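PDB 6S8T: erythrocyte membrane protein 1, which probably binds host cell-surface receptors, this chain being the DBLbeta domain of a PfEMP1 protein that attaches infected erythrocytes to ICAM-1. Local coordinates for residues 113-116 against 117-120; 202-205 against 206-209. One frame throughout, in Å; residues are numbered along the deposited sequence.

Interaction 1: 113-116 against 117-120; sequences PRRQ and HMCT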
loop_
_atom_site.group_PDB
_atom_site.type_symbol
_atom_site.label_atom_id
_atom_site.label_comp_id
_atom_site.label_asym_id
_atom_site.label_seq_id
_atom_site.Cartn_x
_atom_site.Cartn_y
_atom_site.Cartn_z
ATOM N N PRO A 113 -2.866 3.347 7.517
ATOM C CA PRO A 113 -4.155 3.040 8.164
ATOM C C PRO A 113 -5.072 2.183 7.308
ATOM O O PRO A 113 -5.809 1.351 7.852
ATOM C CB PRO A 113 -4.758 4.427 8.420
ATOM C CG PRO A 113 -3.579 5.330 8.540
ATOM C CD PRO A 113 -2.545 4.783 7.580
ATOM N N ARG A 114 -5.049 2.363 5.984
ATOM C CA ARG A 114 -5.827 1.491 5.109
ATOM C C ARG A 114 -5.406 0.035 5.272
ATOM O O ARG A 114 -6.255 -0.860 5.351
ATOM C CB ARG A 114 -5.669 1.934 3.654
ATOM C CG ARG A 114 -6.275 0.975 2.641
ATOM C CD ARG A 114 -5.691 1.203 1.258
ATOM N NE ARG A 114 -4.231 1.179 1.294
ATOM C CZ ARG A 114 -3.503 0.067 1.301
ATOM N NH1 ARG A 114 -2.178 0.139 1.343
ATOM N NH2 ARG A 114 -4.101 -1.117 1.267
ATOM N N ARG A 115 -4.093 -0.215 5.339
ATOM C CA ARG A 115 -3.587 -1.577 5.487
ATOM C C ARG A 115 -3.907 -2.147 6.861
ATOM O O ARG A 115 -4.300 -3.314 6.979
ATOM C CB ARG A 115 -2.075 -1.599 5.241
ATOM C CG ARG A 115 -1.375 -2.893 5.660
ATOM C CD ARG A 115 -1.714 -4.044 4.724
ATOM N NE ARG A 115 -1.133 -5.315 5.164
ATOM C CZ ARG A 115 -1.756 -6.189 5.950
ATOM N NH1 ARG A 115 -2.980 -5.928 6.392
ATOM N NH2 ARG A 115 -1.158 -7.320 6.298
ATOM N N GLN A 116 -3.742 -1.341 7.913
ATOM C CA GLN A 116 -3.947 -1.837 9.271
ATOM C C GLN A 116 -5.375 -2.332 9.482
ATOM O O GLN A 116 -5.594 -3.323 10.188
ATOM C CB GLN A 116 -3.607 -0.743 10.282
ATOM C CG GLN A 116 -3.872 -1.130 11.723
ATOM C CD GLN A 116 -3.372 -0.089 12.698
ATOM O OE1 GLN A 116 -2.346 0.549 12.466
ATOM N NE2 GLN A 116 -4.101 0.096 13.793
ATOM N N HIS A 117 -6.358 -1.664 8.880
ATOM C CA HIS A 117 -7.761 -2.031 9.041
ATOM C C HIS A 117 -8.315 -2.759 7.820
ATOM O O HIS A 117 -9.510 -2.663 7.523
ATOM C CB HIS A 117 -8.597 -0.791 9.357
ATOM C CG HIS A 117 -8.086 -0.007 10.526
ATOM N ND1 HIS A 117 -8.044 -0.519 11.804
ATOM C CD2 HIS A 117 -7.582 1.246 10.606
ATOM C CE1 HIS A 117 -7.545 0.389 12.624
ATOM N NE2 HIS A 117 -7.260 1.470 11.922
ATOM N N MET A 118 -7.462 -3.495 7.115
ATOM C CA MET A 118 -7.877 -4.256 5.946
ATOM C C MET A 118 -8.801 -5.404 6.350
ATOM O O MET A 118 -8.652 -6.003 7.417
ATOM C CB MET A 118 -6.637 -4.785 5.221
ATOM C CG MET A 118 -6.838 -5.190 3.777
ATOM S SD MET A 118 -5.249 -5.380 2.937
ATOM C CE MET A 118 -5.751 -6.292 1.481
ATOM N N CYS A 119 -9.769 -5.711 5.479
ATOM C CA CYS A 119 -10.797 -6.718 5.773
ATOM C C CYS A 119 -10.300 -8.108 5.376
ATOM O O CYS A 119 -10.640 -8.650 4.323
ATOM C CB CYS A 119 -12.103 -6.384 5.060
ATOM S SG CYS A 119 -12.929 -4.856 5.577
ATOM N N THR A 120 -9.499 -8.707 6.258
ATOM C CA THR A 120 -8.950 -10.042 6.036
ATOM C C THR A 120 -9.308 -10.999 7.170
ATOM O O THR A 120 -8.609 -11.987 7.399
ATOM C CB THR A 120 -7.436 -9.979 5.858
ATOM O OG1 THR A 120 -6.848 -9.366 7.013
ATOM C CG2 THR A 120 -7.079 -9.170 4.624
HETATM O O HOH W 1 -4.951 -7.572 8.018
HETATM O O HOH W 2 -6.676 -5.899 9.075
#
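His117 leaves the short helix 113-116 with its backbone still tied to it: its N-H reaches Pro113 O at 3.2 Å, a bond of the i to i+4 kind. The imidazole turns back beside the side chain of Gln116. Both point the same way, and Gln116 CG sits over one ring face, 4.2 Å from the centroid and displaced toward the rim, in a CH-pi contact. Gln116 leaves with CG anti to the backbone N (chi1 176°) and stays extended beyond it, which carries its amide along the ring until NE2 lies 3.6 Å from His117 CE1; amide and imidazole planes are 49° apart.

At Met118 the chain has left the helix. Its N-H bonds to Arg115 O at 3.2 Å, approaching from above the carbonyl plane. Met118 CB packs obliquely against the Arg115 guanidinium, 4.0 Å from NH1, among the helices of the Duffy-binding-like fold; helix 172-194 contributes Ser185 against Met118 and Ile192 against Arg115, whose NH2 forms a salt bridge with Asp197. Water 2 donates to both Gln116 O and Met118 O, joining the last helical carbonyl to the departing chain.

Cys119, the centre of an inverse gamma turn, points away from helix 113-116 and is joined by a disulfide to Cys80. Thr120, at the N-cap position of helix 121-124 though without a capping bond from its side chain, is linked to Arg115 by water 1, which lies in the guanidinium plane at its edge, accepts from Arg115 NH1 and donates to Thr120 OG1 at 2.8 Å; OG1 is also hydrogen-bonded to Glu124.

Interaction 2: 202-205 against 206-209; sequences GDQT and KLQG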
loop_
_atom_site.group_PDB
_atom_site.type_symbol
_atom_site.label_atom_id
_atom_site.label_comp_id
_atom_site.label_asym_id
_atom_site.label_seq_id
_atom_site.Cartn_x
_atom_site.Cartn_y
_atom_site.Cartn_z
ATOM N N GLY A 202 0.164 -10.047 15.687
ATOM C CA GLY A 202 -0.405 -11.302 16.151
ATOM C C GLY A 202 -1.374 -11.907 15.154
ATOM O O GLY A 202 -1.307 -13.099 14.846
ATOM N N ASP A 203 -2.282 -11.085 14.623
ATOM C CA ASP A 203 -3.253 -11.591 13.660
ATOM C C ASP A 203 -2.586 -12.020 12.359
ATOM O O ASP A 203 -3.027 -12.991 11.732
ATOM C CB ASP A 203 -4.324 -10.534 13.387
ATOM C CG ASP A 203 -5.175 -10.233 14.614
ATOM O OD1 ASP A 203 -5.384 -11.146 15.442
ATOM O OD2 ASP A 203 -5.637 -9.078 14.748
ATOM N N GLN A 204 -1.526 -11.321 11.942
ATOM C CA GLN A 204 -0.860 -11.674 10.693
ATOM C C GLN A 204 -0.046 -12.956 10.833
ATOM O O GLN A 204 0.031 -13.743 9.883
ATOM C CB GLN A 204 0.026 -10.517 10.226
ATOM C CG GLN A 204 -0.707 -9.186 10.091
ATOM C CD GLN A 204 -1.904 -9.265 9.158
ATOM O OE1 GLN A 204 -1.788 -9.701 8.010
ATOM N NE2 GLN A 204 -3.065 -8.851 9.651
ATOM N N THR A 205 0.563 -13.182 12.001
ATOM C CA THR A 205 1.273 -14.434 12.247
ATOM C C THR A 205 0.331 -15.628 12.151
ATOM O O THR A 205 0.681 -16.661 11.568
ATOM C CB THR A 205 1.945 -14.391 13.621
ATOM O OG1 THR A 205 2.898 -13.321 13.656
ATOM C CG2 THR A 205 2.655 -15.707 13.918
ATOM N N LYS A 206 -0.871 -15.505 12.721
ATOM C CA LYS A 206 -1.863 -16.567 12.597
ATOM C C LYS A 206 -2.311 -16.736 11.150
ATOM O O LYS A 206 -2.538 -17.862 10.691
ATOM C CB LYS A 206 -3.060 -16.267 13.500
ATOM C CG LYS A 206 -4.185 -17.283 13.410
ATOM C CD LYS A 206 -5.274 -16.986 14.428
ATOM C CE LYS A 206 -5.835 -15.587 14.242
ATOM N NZ LYS A 206 -6.914 -15.285 15.221
ATOM N N LEU A 207 -2.437 -15.629 10.416
ATOM C CA LEU A 207 -2.844 -15.710 9.018
ATOM C C LEU A 207 -1.782 -16.405 8.172
ATOM O O LEU A 207 -2.105 -17.267 7.346
ATOM C CB LEU A 207 -3.143 -14.307 8.488
ATOM C CG LEU A 207 -3.393 -14.097 6.993
ATOM C CD1 LEU A 207 -4.367 -15.117 6.445
ATOM C CD2 LEU A 207 -3.918 -12.688 6.758
ATOM N N GLN A 208 -0.509 -16.055 8.370
ATOM C CA GLN A 208 0.553 -16.697 7.603
ATOM C C GLN A 208 0.676 -18.177 7.938
ATOM O O GLN A 208 1.080 -18.971 7.081
ATOM C CB GLN A 208 1.883 -15.985 7.846
ATOM C CG GLN A 208 1.960 -14.604 7.227
ATOM C CD GLN A 208 1.812 -14.638 5.718
ATOM O OE1 GLN A 208 2.310 -15.549 5.051
ATOM N NE2 GLN A 208 1.113 -13.646 5.169
ATOM N N GLY A 209 0.330 -18.569 9.166
ATOM C CA GLY A 209 0.414 -19.974 9.529
ATOM C C GLY A 209 -0.595 -20.828 8.786
ATOM O O GLY A 209 -0.309 -21.974 8.427
HETATM O O HOH W 3 -0.127 -11.434 6.515
#
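Gln204 and Gln208, one turn apart on helix 202-221, are joined twice, through the backbone and through a water. Gln208 N donates to Gln204 O at 2.8 Å, nearly straight at 164°. Water 3 then spans the side chains, donating a hydrogen bond to Gln204 OE1 at 2.8 Å and accepting one from Gln208 NE2 at 2.9 Å. Both chains set out beside their backbone N (chi1 -55° for Gln204 and -70° for Gln208) and bend again at chi2, which brings the two amides within reach of one water.

Each of these amides has further partners. Gln204 OE1 also accepts from Arg115 NH2, while Gln208 NE2 donates to Ile192 O and Gln208 OE1 accepts from Arg249 NH2, tying this helical turn to helices 172-194 and 246-268 of the Duffy-binding-like fold. The repeating i to i+4 pattern of an alpha-helix supplies the remaining backbone bonds between the segments: Gly202 O, Asp203 O and Thr205 O accept from the N-H groups of Lys206, Leu207 and Gly209.

Thr205 OG1 turns back along the helix and is bonded to His201 O, leaving its methyl CG2 beside Lys206 N. Leu207 runs alongside Gln204, its CD2 3.9 Å from OE1, so the buried amide oxygen has an apolar neighbour as well as its polar partners; the leucine also packs on Leu123 and Glu124 of helix 121-124. At the more exposed side, Lys206 bends at chi3 and brings NZ to 4.4 Å from Asp203 OD1, too far for a salt bridge but close enough for a probably favourable, long electrostatic attraction.

Interactions 1 and 2 meet directly where Arg115 NH2 lies 3.0 Å from Gln204 OE1, a probable hydrogen bond between the short helix 113-116 and the start of helix 202-221. Trp199 touches side chains of both, and helix 121-124, which follows directly on residues 117-120, packs against Leu207. Interaction 1 lies nearer the centre of the chain (about 10 Å between centres, against about 19 Å for interaction 2) and has no fully exposed residue among those that touch, whereas interaction 2 has three. Its buried arginines meet carboxylates where a short helix ends just before the disulfide-bonded Cys119; interaction 2 forms the opening turns of a regular helix, with uncharged amides inside and loosely paired charges outside.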